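Local structure of phenol hydroxylase component phN (Pseudomonas stutzeri, 3U52) at residues Cys343-Phe348 / Thr469-Tyr474; Val94-Leu99 / Ser277-Tyr282; Gln334-Phe339 / Trp351-Glu356. The protein probably hydroxylates phenol as the diiron oxygenase subunit of a bacterial multicomponent monooxygenase. All coordinates share one frame; numbering follows the deposited sequence.

Interaction 1. Residues Cys343-Phe348 / Thr469-Tyr474; sequences CQATNF and TVVQKY
Val471 has CG1 anti to its backbone N (chi1 170°) and CG2 anti to the carbonyl carbon, and this splits its two methyls between the neighbouring residues Gln344 and Ala345. This is loop-on-helix packing: the loop that follows helix 331-342 rests on one residue of the short helix 467-474. The backbones come near each other at Ala345 and Val471, whose CA atoms are 6.0 Å apart. Val471 CG2 touches Ala345 CB at 3.9 Å and lies about as close to the CA of that residue, a small apolar patch. Val471 CG1 meets the backbone of Gln344 instead, 3.9 Å from its O.

The contact is buried and slight, and its two loop residues also line separate xenon sites. Gln344 borders one with Asn392, Asn393, Leu395 and Leu467, while Ala345 borders another with Ile457 and Tyr475. The amide of Gln344 turns back on the preceding helix 331-342, where NE2 bonds to Gln341 O, and Ala345 O accepts from Trp170 NE1. Beyond the contact the loop is tied to itself: Thr346 OG1 donates to Phe348 O at 2.9 Å, in the carbonyl plane on a lone pair, with a C=O...OG1 angle of 143°.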
ATOM      1  N   CYS A 343       3.128   3.144 -39.105  1.00 21.06           N
ATOM      2  CA  CYS A 343       3.358   2.260 -37.936  1.00 22.08           C
ATOM      3  C   CYS A 343       4.094   0.965 -38.203  1.00 21.53           C
ATOM      4  O   CYS A 343       4.314   0.199 -37.261  1.00 22.17           O
ATOM      5  CB  CYS A 343       2.093   1.950 -37.100  1.00 22.15           C
ATOM      6  SG  CYS A 343       0.961   0.859 -37.911  1.00 24.21           S
ATOM      7  N   GLN A 344       4.491   0.710 -39.440  1.00 23.36           N
ATOM      8  CA  GLN A 344       5.504  -0.340 -39.707  1.00 22.81           C
ATOM      9  C   GLN A 344       6.851   0.049 -39.035  1.00 23.27           C
ATOM     10  O   GLN A 344       7.752  -0.789 -38.857  1.00 22.38           O
ATOM     11  CB  GLN A 344       5.663  -0.659 -41.228  1.00 24.17           C
ATOM     12  CG  GLN A 344       6.517   0.314 -42.084  1.00 23.92           C
ATOM     13  CD  GLN A 344       5.701   1.472 -42.619  1.00 25.29           C
ATOM     14  OE1 GLN A 344       5.962   1.993 -43.705  1.00 27.90           O
ATOM     15  NE2 GLN A 344       4.694   1.847 -41.894  1.00 23.17           N
ATOM     16  N   ALA A 345       6.975   1.326 -38.673  1.00 22.62           N
ATOM     17  CA  ALA A 345       8.224   1.852 -38.150  1.00 24.09           C
ATOM     18  C   ALA A 345       8.092   2.515 -36.783  1.00 23.74           C
ATOM     19  O   ALA A 345       8.874   3.403 -36.465  1.00 25.15           O
ATOM     20  CB  ALA A 345       8.817   2.839 -39.118  1.00 24.74           C
ATOM     21  N   THR A 346       7.100   2.100 -36.003  1.00 24.04           N
ATOM     22  CA  THR A 346       6.877   2.583 -34.623  1.00 22.65           C
ATOM     23  C   THR A 346       6.788   1.360 -33.672  1.00 21.96           C
ATOM     24  O   THR A 346       6.605   0.232 -34.109  1.00 20.40           O
ATOM     25  CB  THR A 346       5.542   3.396 -34.490  1.00 22.04           C
ATOM     26  OG1 THR A 346       4.445   2.517 -34.811  1.00 25.78           O
ATOM     27  CG2 THR A 346       5.506   4.607 -35.468  1.00 24.01           C
ATOM     28  N   ASN A 347       6.908   1.609 -32.367  1.00 20.33           N
ATOM     29  CA  ASN A 347       6.905   0.568 -31.348  1.00 20.89           C
ATOM     30  C   ASN A 347       5.522   0.447 -30.715  1.00 21.83           C
ATOM     31  O   ASN A 347       5.388  -0.083 -29.614  1.00 24.66           O
ATOM     32  CB  ASN A 347       7.955   0.907 -30.262  1.00 21.36           C
ATOM     33  CG  ASN A 347       7.645   2.213 -29.531  1.00 23.69           C
ATOM     34  OD1 ASN A 347       7.464   3.269 -30.151  1.00 26.80           O
ATOM     35  ND2 ASN A 347       7.622   2.157 -28.184  1.00 27.95           N
ATOM     36  N   PHE A 348       4.504   0.987 -31.377  1.00 20.93           N
ATOM     37  CA  PHE A 348       3.109   0.816 -30.999  1.00 21.25           C
ATOM     38  C   PHE A 348       2.228   0.557 -32.223  1.00 20.75           C
ATOM     39  O   PHE A 348       2.601   0.861 -33.360  1.00 20.09           O
ATOM     40  CB  PHE A 348       2.546   1.953 -30.102  1.00 21.16           C
ATOM     41  CG  PHE A 348       2.509   3.322 -30.764  1.00 22.70           C
ATOM     42  CD1 PHE A 348       1.449   3.683 -31.587  1.00 20.25           C
ATOM     43  CD2 PHE A 348       3.557   4.203 -30.605  1.00 24.22           C
ATOM     44  CE1 PHE A 348       1.420   4.977 -32.210  1.00 26.36           C
ATOM     45  CE2 PHE A 348       3.564   5.472 -31.209  1.00 25.77           C
ATOM     46  CZ  PHE A 348       2.501   5.872 -32.013  1.00 27.80           C
ATOM     47  N   THR A 469      16.100  -3.074 -41.831  1.00 33.44           N
ATOM     48  CA  THR A 469      17.304  -3.103 -41.009  1.00 31.36           C
ATOM     49  C   THR A 469      17.349  -1.934 -40.010  1.00 29.65           C
ATOM     50  O   THR A 469      17.802  -2.106 -38.888  1.00 27.95           O
ATOM     51  CB  THR A 469      18.565  -3.079 -41.899  1.00 31.78           C
ATOM     52  OG1 THR A 469      18.506  -4.188 -42.821  1.00 34.96           O
ATOM     53  CG2 THR A 469      19.839  -3.156 -41.074  1.00 30.78           C
ATOM     54  N   VAL A 470      16.926  -0.748 -40.436  1.00 28.02           N
ATOM     55  CA  VAL A 470      16.840   0.394 -39.518  1.00 26.20           C
ATOM     56  C   VAL A 470      15.856   0.048 -38.393  1.00 24.89           C
ATOM     57  O   VAL A 470      16.183   0.175 -37.224  1.00 24.46           O
ATOM     58  CB  VAL A 470      16.467   1.707 -40.233  1.00 27.27           C
ATOM     59  CG1 VAL A 470      16.378   2.863 -39.247  1.00 25.44           C
ATOM     60  CG2 VAL A 470      17.488   2.047 -41.346  1.00 27.60           C
ATOM     61  N   VAL A 471      14.676  -0.435 -38.740  1.00 24.64           N
ATOM     62  CA  VAL A 471      13.646  -0.714 -37.724  1.00 23.50           C
ATOM     63  C   VAL A 471      14.084  -1.823 -36.743  1.00 24.57           C
ATOM     64  O   VAL A 471      13.999  -1.635 -35.536  1.00 24.26           O
ATOM     65  CB  VAL A 471      12.311  -0.996 -38.385  1.00 24.13           C
ATOM     66  CG1 VAL A 471      11.299  -1.522 -37.380  1.00 22.24           C
ATOM     67  CG2 VAL A 471      11.812   0.286 -39.104  1.00 22.63           C
ATOM     68  N   GLN A 472      14.571  -2.952 -37.247  1.00 24.38           N
ATOM     69  CA  GLN A 472      14.953  -4.087 -36.401  1.00 25.17           C
ATOM     70  C   GLN A 472      16.296  -3.879 -35.709  1.00 25.41           C
ATOM     71  O   GLN A 472      16.413  -4.102 -34.484  1.00 24.87           O
ATOM     72  CB  GLN A 472      14.978  -5.418 -37.213  1.00 26.41           C
ATOM     73  CG  GLN A 472      15.358  -6.676 -36.341  1.00 28.61           C
ATOM     74  CD  GLN A 472      14.227  -7.069 -35.412  1.00 30.89           C
ATOM     75  OE1 GLN A 472      13.139  -7.462 -35.861  1.00 28.74           O
ATOM     76  NE2 GLN A 472      14.457  -6.908 -34.094  1.00 31.01           N
ATOM     77  N   LYS A 473      17.319  -3.451 -36.455  1.00 25.32           N
ATOM     78  CA  LYS A 473      18.682  -3.436 -35.886  1.00 26.84           C
ATOM     79  C   LYS A 473      19.080  -2.140 -35.195  1.00 26.16           C
ATOM     80  O   LYS A 473      19.829  -2.180 -34.219  1.00 26.45           O
ATOM     81  CB  LYS A 473      19.750  -3.847 -36.930  1.00 28.14           C
ATOM     82  CG  LYS A 473      19.682  -5.356 -37.363  1.00 34.80           C
ATOM     83  CD  LYS A 473      20.136  -6.326 -36.217  1.00 44.26           C
ATOM     84  CE  LYS A 473      19.653  -7.772 -36.395  1.00 47.75           C
ATOM     85  NZ  LYS A 473      19.927  -8.312 -37.777  1.00 50.46           N
ATOM     86  N   TYR A 474      18.601  -0.996 -35.700  1.00 25.56           N
ATOM     87  CA  TYR A 474      18.896   0.292 -35.084  1.00 23.89           C
ATOM     88  C   TYR A 474      17.892   0.630 -33.996  1.00 24.92           C
ATOM     89  O   TYR A 474      18.289   0.976 -32.874  1.00 24.80           O
ATOM     90  CB  TYR A 474      18.946   1.420 -36.135  1.00 23.67           C
ATOM     91  CG  TYR A 474      19.585   2.713 -35.635  1.00 22.32           C
ATOM     92  CD1 TYR A 474      18.871   3.918 -35.651  1.00 22.08           C
ATOM     93  CD2 TYR A 474      20.870   2.722 -35.093  1.00 24.59           C
ATOM     94  CE1 TYR A 474      19.447   5.093 -35.175  1.00 20.54           C
ATOM     95  CE2 TYR A 474      21.471   3.902 -34.637  1.00 25.15           C
ATOM     96  CZ  TYR A 474      20.735   5.070 -34.667  1.00 24.04           C
ATOM     97  OH  TYR A 474      21.315   6.224 -34.224  1.00 24.86           O
TER

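Interaction 2. Residues Val94-Leu99 / Ser277-Tyr282; sequences VNALKL and SMMMDY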
ATOM      1  N   VAL A  94      -2.966  -0.227 -24.087  1.00 19.12           N
ATOM      2  CA  VAL A  94      -1.562  -0.312 -23.697  1.00 19.13           C
ATOM      3  C   VAL A  94      -0.666   0.530 -24.671  1.00 20.06           C
ATOM      4  O   VAL A  94       0.416   0.986 -24.283  1.00 17.89           O
ATOM      5  CB  VAL A  94      -1.101  -1.746 -23.573  1.00 20.53           C
ATOM      6  CG1 VAL A  94       0.384  -1.854 -23.121  1.00 22.01           C
ATOM      7  CG2 VAL A  94      -2.035  -2.499 -22.601  1.00 21.25           C
ATOM      8  N   ASN A  95      -1.159   0.782 -25.877  1.00 19.03           N
ATOM      9  CA  ASN A  95      -0.460   1.673 -26.804  1.00 20.14           C
ATOM     10  C   ASN A  95      -0.208   3.092 -26.300  1.00 19.75           C
ATOM     11  O   ASN A  95       0.804   3.680 -26.655  1.00 20.56           O
ATOM     12  CB  ASN A  95      -1.133   1.618 -28.163  1.00 20.57           C
ATOM     13  CG  ASN A  95      -1.034   0.202 -28.757  1.00 20.61           C
ATOM     14  OD1 ASN A  95       0.029  -0.216 -29.181  1.00 19.91           O
ATOM     15  ND2 ASN A  95      -2.120  -0.549 -28.703  1.00 22.29           N
ATOM     16  N   ALA A  96      -1.081   3.584 -25.432  1.00 19.62           N
ATOM     17  CA  ALA A  96      -0.884   4.850 -24.774  1.00 20.83           C
ATOM     18  C   ALA A  96       0.321   4.730 -23.863  1.00 21.42           C
ATOM     19  O   ALA A  96       1.090   5.671 -23.756  1.00 21.93           O
ATOM     20  CB  ALA A  96      -2.067   5.207 -23.999  1.00 21.34           C
ATOM     21  N   LEU A  97       0.533   3.566 -23.253  1.00 22.28           N
ATOM     22  CA  LEU A  97       1.683   3.386 -22.329  1.00 22.56           C
ATOM     23  C   LEU A  97       3.033   3.192 -23.036  1.00 22.81           C
ATOM     24  O   LEU A  97       4.105   3.544 -22.484  1.00 22.35           O
ATOM     25  CB  LEU A  97       1.402   2.262 -21.308  1.00 23.25           C
ATOM     26  CG  LEU A  97       0.085   2.357 -20.485  1.00 25.17           C
ATOM     27  CD1 LEU A  97      -0.093   1.119 -19.578  1.00 24.42           C
ATOM     28  CD2 LEU A  97      -0.044   3.660 -19.660  1.00 27.61           C
ATOM     29  N   LYS A  98       2.997   2.601 -24.243  1.00 21.56           N
ATOM     30  CA  LYS A  98       4.230   2.467 -25.096  1.00 21.49           C
ATOM     31  C   LYS A  98       4.733   3.849 -25.480  1.00 22.64           C
ATOM     32  O   LYS A  98       5.917   4.136 -25.368  1.00 21.78           O
ATOM     33  CB  LYS A  98       3.920   1.664 -26.351  1.00 20.45           C
ATOM     34  CG  LYS A  98       3.338   0.287 -26.026  1.00 19.02           C
ATOM     35  CD  LYS A  98       2.808  -0.434 -27.247  1.00 19.90           C
ATOM     36  CE  LYS A  98       1.903  -1.628 -26.831  1.00 20.23           C
ATOM     37  NZ  LYS A  98       1.627  -2.504 -28.010  1.00 25.49           N
ATOM     38  N   LEU A  99       3.801   4.711 -25.871  1.00 22.93           N
ATOM     39  CA  LEU A  99       4.059   6.126 -26.118  1.00 25.65           C
ATOM     40  C   LEU A  99       4.583   6.857 -24.866  1.00 25.32           C
ATOM     41  O   LEU A  99       5.549   7.619 -24.925  1.00 25.69           O
ATOM     42  CB  LEU A  99       2.767   6.771 -26.634  1.00 25.77           C
ATOM     43  CG  LEU A  99       2.608   8.155 -27.265  1.00 31.82           C
ATOM     44  CD1 LEU A  99       3.710   8.524 -28.303  1.00 32.64           C
ATOM     45  CD2 LEU A  99       1.223   8.198 -27.957  1.00 35.45           C
ATOM     46  N   SER A 277      -2.856  14.794 -28.041  1.00 22.50           N
ATOM     47  CA  SER A 277      -4.143  14.918 -28.698  1.00 22.84           C
ATOM     48  C   SER A 277      -4.567  13.625 -29.355  1.00 21.42           C
ATOM     49  O   SER A 277      -5.714  13.196 -29.243  1.00 20.06           O
ATOM     50  CB  SER A 277      -4.172  16.070 -29.724  1.00 22.04           C
ATOM     51  OG  SER A 277      -3.513  15.682 -30.891  1.00 29.58           O
ATOM     52  N   MET A 278      -3.626  12.999 -30.051  1.00 22.15           N
ATOM     53  CA  MET A 278      -3.855  11.713 -30.716  1.00 21.98           C
ATOM     54  C   MET A 278      -4.143  10.562 -29.703  1.00 22.25           C
ATOM     55  O   MET A 278      -5.011   9.710 -29.917  1.00 21.41           O
ATOM     56  CB  MET A 278      -2.608  11.392 -31.555  1.00 23.45           C
ATOM     57  CG  MET A 278      -2.642  10.077 -32.181  1.00 27.30           C
ATOM     58  SD  MET A 278      -1.084   9.769 -33.042  1.00 31.90           S
ATOM     59  CE  MET A 278      -0.050   9.324 -31.597  1.00 33.66           C
ATOM     60  N   MET A 279      -3.366  10.512 -28.633  1.00 21.75           N
ATOM     61  CA  MET A 279      -3.561   9.531 -27.548  1.00 22.57           C
ATOM     62  C   MET A 279      -4.967   9.555 -26.977  1.00 22.82           C
ATOM     63  O   MET A 279      -5.656   8.510 -26.879  1.00 21.39           O
ATOM     64  CB  MET A 279      -2.535   9.845 -26.440  1.00 23.18           C
ATOM     65  CG  MET A 279      -2.398   8.841 -25.298  1.00 24.71           C
ATOM     66  SD  MET A 279      -3.747   8.841 -24.100  1.00 30.91           S
ATOM     67  CE  MET A 279      -3.705  10.244 -23.048  1.00 14.03           C
ATOM     68  N   MET A 280      -5.387  10.735 -26.537  1.00 22.14           N
ATOM     69  CA  MET A 280      -6.669  10.815 -25.831  1.00 23.26           C
ATOM     70  C   MET A 280      -7.882  10.636 -26.777  1.00 22.50           C
ATOM     71  O   MET A 280      -8.894  10.066 -26.355  1.00 22.72           O
ATOM     72  CB  MET A 280      -6.803  12.091 -24.986  1.00 23.68           C
ATOM     73  CG  MET A 280      -7.021  13.375 -25.769  1.00 25.36           C
ATOM     74  SD  MET A 280      -6.846  14.836 -24.710  1.00 28.94           S
ATOM     75  CE  MET A 280      -8.372  14.846 -23.804  1.00 25.22           C
ATOM     76  N   ASP A 281      -7.790  11.099 -28.026  1.00 19.91           N
ATOM     77  CA  ASP A 281      -8.932  10.954 -28.936  1.00 20.06           C
ATOM     78  C   ASP A 281      -9.036   9.539 -29.487  1.00 20.94           C
ATOM     79  O   ASP A 281     -10.171   9.046 -29.683  1.00 20.57           O
ATOM     80  CB  ASP A 281      -8.867  11.940 -30.107  1.00 19.90           C
ATOM     81  CG  ASP A 281      -9.320  13.342 -29.720  1.00 20.03           C
ATOM     82  OD1 ASP A 281      -9.358  14.213 -30.587  1.00 23.04           O
ATOM     83  OD2 ASP A 281      -9.690  13.581 -28.554  1.00 19.72           O
ATOM     84  N   TYR A 282      -7.880   8.882 -29.732  1.00 20.14           N
ATOM     85  CA  TYR A 282      -7.847   7.575 -30.446  1.00 21.82           C
ATOM     86  C   TYR A 282      -7.362   6.351 -29.657  1.00 22.71           C
ATOM     87  O   TYR A 282      -7.873   5.234 -29.863  1.00 22.64           O
ATOM     88  CB  TYR A 282      -6.962   7.684 -31.705  1.00 20.60           C
ATOM     89  CG  TYR A 282      -7.613   8.469 -32.817  1.00 22.39           C
ATOM     90  CD1 TYR A 282      -7.515   9.874 -32.877  1.00 18.64           C
ATOM     91  CD2 TYR A 282      -8.347   7.814 -33.795  1.00 21.75           C
ATOM     92  CE1 TYR A 282      -8.151  10.612 -33.874  1.00 16.69           C
ATOM     93  CE2 TYR A 282      -8.987   8.530 -34.826  1.00 22.13           C
ATOM     94  CZ  TYR A 282      -8.874   9.911 -34.865  1.00 22.55           C
ATOM     95  OH  TYR A 282      -9.519  10.563 -35.886  1.00 21.79           O
TER
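Segments 94-99 and 277-282, on helix 94-103 and helix 254-283, run nearly antiparallel where Ala96 meets Met279, their axes 10.3 Å apart at an angle of 170° and the CA atoms of these two residues 6.1 Å apart. The interface is wholly apolar, and two methionines fit their flexible chains to it. Met279 leaves its helix with CG anti to the backbone N, then bends at chi2 and chi3; the bend lays the chain alongside the Ala96 methyl, with Ala96 CB 3.9 Å from Met279 CG and 4.0 Å from its SD. The small Ala96 side chain is consistent with this close approach of the thioether. Met278 stays extended through chi2 and folds only at chi3 (79°), which carries its terminal CE to Leu99 CD2 at 4.0 Å; the two side chains cross obliquely. The same Leu99 methyl lies 4.4 Å from Met279 CB, bridging the two methionines.

Polar groups keep to another side of helix 94-103. Lys98 NZ bonds to Asn95 OD1 at 3.0 Å, coming from above the carbonyl plane (48° out of it), and also forms a salt bridge with Asp491; Asn95 OD1 accepts from His349 N as well. Trp336 and Phe339 of helix 331-342 pack on Met278, while Pro209 and Phe210 pack on Met279 from helix 187-216, which also carries the iron ligand Glu199. The packing fits the largely helical hydroxylase subunit of the methane, phenol and alkene hydroxylase family, in which further helices surround the four that supply the iron ligands.

Interaction 3. Residues Gln334-Phe339 / Trp351-Glu356; sequences QLWTTF and WIPEKE
Trp336 and Trp351 form a T-shaped (edge-to-face) pair that closes the loop between helix 331-342 and helix 355-364. Trp336 points its indole out from the first helix with CG anti to the backbone N. Trp351 has CG between its backbone N and carbonyl carbon (chi1 53°), the crowded position, and this folds its ring back across the end of the other indole. Trp336 CZ2 stands 3.7 Å above the Trp351 ring plane, over its centre; the six-membered rings have centroids 4.9 Å apart and planes at 69°.

The same edge of Trp336 also grips the backbone. NE1 donates to Trp351 O at 3.0 Å; NE1 sits nearly in line with the C=O bond, but the N-H points off the oxygen, 138° at the hydrogen, and the oxygen is slightly tilted from the indole plane. Thus one residue offers both a ring face and a carbonyl to one indole, which together restrict how Trp336 can turn; Pro353 CD adds a contact 4.1 Å from its NE1. Outside the pair, Tyr282 of helix 254-283 stacks on Trp336, and Arg92 and Tyr486 touch Trp351. An alanine in place of Trp351 removes the face against CZ2 and CH2 of Trp336 and is likely to leave a gap beside that edge, with the indole less firmly fixed.

In the same turn of helix, Gln334 O accepts from both Thr338 N at 3.1 Å and Thr338 OG1 at 2.8 Å, the two donors arriving from opposite faces of its carbonyl plane.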
ATOM      1  N   GLN A 334      -5.258  14.432 -37.941  1.00 17.98           N
ATOM      2  CA  GLN A 334      -4.041  14.511 -38.774  1.00 17.87           C
ATOM      3  C   GLN A 334      -2.920  13.591 -38.254  1.00 17.90           C
ATOM      4  O   GLN A 334      -2.274  12.843 -39.022  1.00 18.47           O
ATOM      5  CB  GLN A 334      -3.547  15.971 -38.843  1.00 18.07           C
ATOM      6  CG  GLN A 334      -4.504  16.899 -39.584  1.00 20.40           C
ATOM      7  CD  GLN A 334      -4.164  18.386 -39.430  1.00 21.64           C
ATOM      8  OE1 GLN A 334      -3.650  18.834 -38.401  1.00 22.15           O
ATOM      9  NE2 GLN A 334      -4.484  19.164 -40.474  1.00 23.37           N
ATOM     10  N   LEU A 335      -2.700  13.587 -36.953  1.00 18.09           N
ATOM     11  CA  LEU A 335      -1.644  12.776 -36.397  1.00 19.05           C
ATOM     12  C   LEU A 335      -1.979  11.277 -36.432  1.00 18.21           C
ATOM     13  O   LEU A 335      -1.103  10.458 -36.699  1.00 16.64           O
ATOM     14  CB  LEU A 335      -1.341  13.232 -34.963  1.00 20.33           C
ATOM     15  CG  LEU A 335      -0.375  14.407 -34.998  1.00 24.21           C
ATOM     16  CD1 LEU A 335      -0.736  15.250 -33.841  1.00 29.91           C
ATOM     17  CD2 LEU A 335       1.006  13.795 -34.830  1.00 25.75           C
ATOM     18  N   TRP A 336      -3.249  10.907 -36.194  1.00 17.11           N
ATOM     19  CA  TRP A 336      -3.541   9.469 -36.088  1.00 16.75           C
ATOM     20  C   TRP A 336      -3.337   8.861 -37.445  1.00 17.48           C
ATOM     21  O   TRP A 336      -2.746   7.791 -37.628  1.00 17.01           O
ATOM     22  CB  TRP A 336      -4.963   9.212 -35.609  1.00 16.15           C
ATOM     23  CG  TRP A 336      -5.328   7.739 -35.469  1.00 14.87           C
ATOM     24  CD1 TRP A 336      -6.232   7.023 -36.244  1.00 15.15           C
ATOM     25  CD2 TRP A 336      -4.788   6.805 -34.531  1.00 16.96           C
ATOM     26  NE1 TRP A 336      -6.312   5.722 -35.790  1.00 16.80           N
ATOM     27  CE2 TRP A 336      -5.462   5.571 -34.726  1.00 17.21           C
ATOM     28  CE3 TRP A 336      -3.839   6.906 -33.493  1.00 19.01           C
ATOM     29  CZ2 TRP A 336      -5.199   4.451 -33.949  1.00 16.59           C
ATOM     30  CZ3 TRP A 336      -3.580   5.787 -32.729  1.00 16.79           C
ATOM     31  CH2 TRP A 336      -4.260   4.578 -32.961  1.00 15.59           C
ATOM     32  N   THR A 337      -3.866   9.554 -38.429  1.00 16.61           N
ATOM     33  CA  THR A 337      -3.663   9.179 -39.850  1.00 19.29           C
ATOM     34  C   THR A 337      -2.139   9.096 -40.321  1.00 17.42           C
ATOM     35  O   THR A 337      -1.729   8.155 -41.060  1.00 15.21           O
ATOM     36  CB  THR A 337      -4.735  10.046 -40.613  1.00 20.39           C
ATOM     37  OG1 THR A 337      -5.841   9.266 -41.085  1.00 28.12           O
ATOM     38  CG2 THR A 337      -4.272  11.066 -41.449  1.00 22.28           C
ATOM     39  N   THR A 338      -1.298   9.985 -39.818  1.00 16.19           N
ATOM     40  CA  THR A 338       0.153   9.913 -39.983  1.00 17.53           C
ATOM     41  C   THR A 338       0.738   8.659 -39.359  1.00 17.72           C
ATOM     42  O   THR A 338       1.505   7.934 -40.011  1.00 17.47           O
ATOM     43  CB  THR A 338       0.797  11.153 -39.345  1.00 17.68           C
ATOM     44  OG1 THR A 338       0.305  12.284 -40.081  1.00 19.00           O
ATOM     45  CG2 THR A 338       2.329  11.112 -39.384  1.00 16.71           C
ATOM     46  N   PHE A 339       0.382   8.383 -38.100  1.00 18.00           N
ATOM     47  CA  PHE A 339       0.942   7.234 -37.406  1.00 18.59           C
ATOM     48  C   PHE A 339       0.408   5.943 -37.991  1.00 18.16           C
ATOM     49  O   PHE A 339       1.152   4.954 -38.106  1.00 18.66           O
ATOM     50  CB  PHE A 339       0.722   7.320 -35.897  1.00 19.53           C
ATOM     51  CG  PHE A 339       1.740   8.219 -35.196  1.00 22.04           C
ATOM     52  CD1 PHE A 339       1.429   9.518 -34.854  1.00 24.46           C
ATOM     53  CD2 PHE A 339       3.009   7.752 -34.930  1.00 24.53           C
ATOM     54  CE1 PHE A 339       2.350  10.328 -34.186  1.00 28.25           C
ATOM     55  CE2 PHE A 339       3.937   8.536 -34.246  1.00 26.58           C
ATOM     56  CZ  PHE A 339       3.613   9.843 -33.900  1.00 27.31           C
ATOM     57  N   TRP A 351      -4.864   1.437 -35.748  1.00 19.52           N
ATOM     58  CA  TRP A 351      -5.984   0.604 -36.196  1.00 21.35           C
ATOM     59  C   TRP A 351      -7.003   1.603 -36.662  1.00 21.55           C
ATOM     60  O   TRP A 351      -6.841   2.805 -36.432  1.00 21.73           O
ATOM     61  CB  TRP A 351      -6.586  -0.221 -35.026  1.00 19.20           C
ATOM     62  CG  TRP A 351      -6.958   0.650 -33.812  1.00 20.26           C
ATOM     63  CD1 TRP A 351      -8.146   1.323 -33.628  1.00 20.53           C
ATOM     64  CD2 TRP A 351      -6.140   0.986 -32.668  1.00 18.02           C
ATOM     65  NE1 TRP A 351      -8.115   2.062 -32.457  1.00 20.72           N
ATOM     66  CE2 TRP A 351      -6.909   1.866 -31.835  1.00 16.93           C
ATOM     67  CE3 TRP A 351      -4.859   0.624 -32.246  1.00 19.80           C
ATOM     68  CZ2 TRP A 351      -6.417   2.366 -30.613  1.00 16.03           C
ATOM     69  CZ3 TRP A 351      -4.359   1.151 -31.021  1.00 16.76           C
ATOM     70  CH2 TRP A 351      -5.129   2.010 -30.234  1.00 14.91           C
ATOM     71  N   ILE A 352      -8.053   1.120 -37.307  1.00 22.91           N
ATOM     72  CA  ILE A 352      -9.166   1.999 -37.632  1.00 24.09           C
ATOM     73  C   ILE A 352     -10.148   2.042 -36.435  1.00 24.95           C
ATOM     74  O   ILE A 352     -10.504   1.013 -35.924  1.00 24.41           O
ATOM     75  CB  ILE A 352      -9.830   1.529 -38.962  1.00 23.96           C
ATOM     76  CG1 ILE A 352      -8.801   1.673 -40.096  1.00 25.44           C
ATOM     77  CG2 ILE A 352     -11.104   2.316 -39.271  1.00 25.92           C
ATOM     78  CD1 ILE A 352      -9.184   0.922 -41.338  1.00 24.36           C
ATOM     79  N   PRO A 353     -10.567   3.241 -35.986  1.00 25.84           N
ATOM     80  CA  PRO A 353     -11.510   3.374 -34.879  1.00 26.97           C
ATOM     81  C   PRO A 353     -12.837   2.597 -35.119  1.00 27.78           C
ATOM     82  O   PRO A 353     -13.287   2.489 -36.274  1.00 26.53           O
ATOM     83  CB  PRO A 353     -11.765   4.902 -34.816  1.00 26.38           C
ATOM     84  CG  PRO A 353     -11.292   5.435 -36.242  1.00 26.87           C
ATOM     85  CD  PRO A 353     -10.128   4.556 -36.517  1.00 27.43           C
ATOM     86  N   GLU A 354     -13.446   2.074 -34.054  1.00 29.13           N
ATOM     87  CA  GLU A 354     -14.751   1.379 -34.166  1.00 31.91           C
ATOM     88  C   GLU A 354     -15.812   2.354 -34.599  1.00 31.79           C
ATOM     89  O   GLU A 354     -15.640   3.552 -34.434  1.00 31.27           O
ATOM     90  CB  GLU A 354     -15.185   0.757 -32.828  1.00 33.63           C
ATOM     91  CG  GLU A 354     -14.174  -0.114 -32.153  1.00 39.81           C
ATOM     92  CD  GLU A 354     -13.685  -1.249 -33.048  1.00 47.63           C
ATOM     93  OE1 GLU A 354     -12.476  -1.564 -32.974  1.00 53.91           O
ATOM     94  OE2 GLU A 354     -14.494  -1.823 -33.819  1.00 52.11           O
ATOM     95  N   LYS A 355     -16.948   1.863 -35.095  1.00 32.96           N
ATOM     96  CA  LYS A 355     -17.988   2.779 -35.582  1.00 33.43           C
ATOM     97  C   LYS A 355     -18.540   3.683 -34.430  1.00 32.66           C
ATOM     98  O   LYS A 355     -18.835   4.862 -34.634  1.00 32.12           O
ATOM     99  CB  LYS A 355     -19.083   2.020 -36.364  1.00 35.01           C
ATOM    100  CG  LYS A 355     -20.262   1.532 -35.505  1.00 40.76           C
ATOM    101  CD  LYS A 355     -21.444   2.561 -35.464  1.00 48.66           C
ATOM    102  CE  LYS A 355     -22.140   2.679 -34.064  1.00 51.31           C
ATOM    103  NZ  LYS A 355     -22.776   1.424 -33.518  1.00 52.11           N
ATOM    104  N   GLU A 356     -18.602   3.146 -33.221  1.00 31.90           N
ATOM    105  CA  GLU A 356     -19.013   3.936 -32.051  1.00 33.30           C
ATOM    106  C   GLU A 356     -18.041   5.091 -31.685  1.00 31.45           C
ATOM    107  O   GLU A 356     -18.473   6.158 -31.306  1.00 29.89           O
ATOM    108  CB  GLU A 356     -19.261   3.019 -30.846  1.00 34.39           C
ATOM    109  CG  GLU A 356     -18.145   1.997 -30.557  1.00 41.41           C
ATOM    110  CD  GLU A 356     -18.397   0.575 -31.155  1.00 49.12           C
ATOM    111  OE1 GLU A 356     -18.177  -0.414 -30.397  1.00 53.30           O
ATOM    112  OE2 GLU A 356     -18.793   0.438 -32.351  1.00 49.33           O
TER

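From the N terminus, interaction 2 opens first, at helix 94-103, and closes at the end of helix 254-283, spanning a long and mostly helical loop that includes the diiron helices. Interactions 1 and 3 follow it in series and cross each other: 334-339 opens interaction 3, 343-348 opens interaction 1, 351-356 closes the short loop of interaction 3, and 469-474 closes the long one of interaction 1, past the zinc site. Phe339 and Phe348 join the two crossed contacts, Phe339 CD2 lying 3.5 Å from Phe348 CZ. Tyr282 O packs against Trp351 CZ2, linking interaction 2 to interaction 3, and Phe348 rests on Asn95 and Lys98, joining interaction 1 to interaction 2.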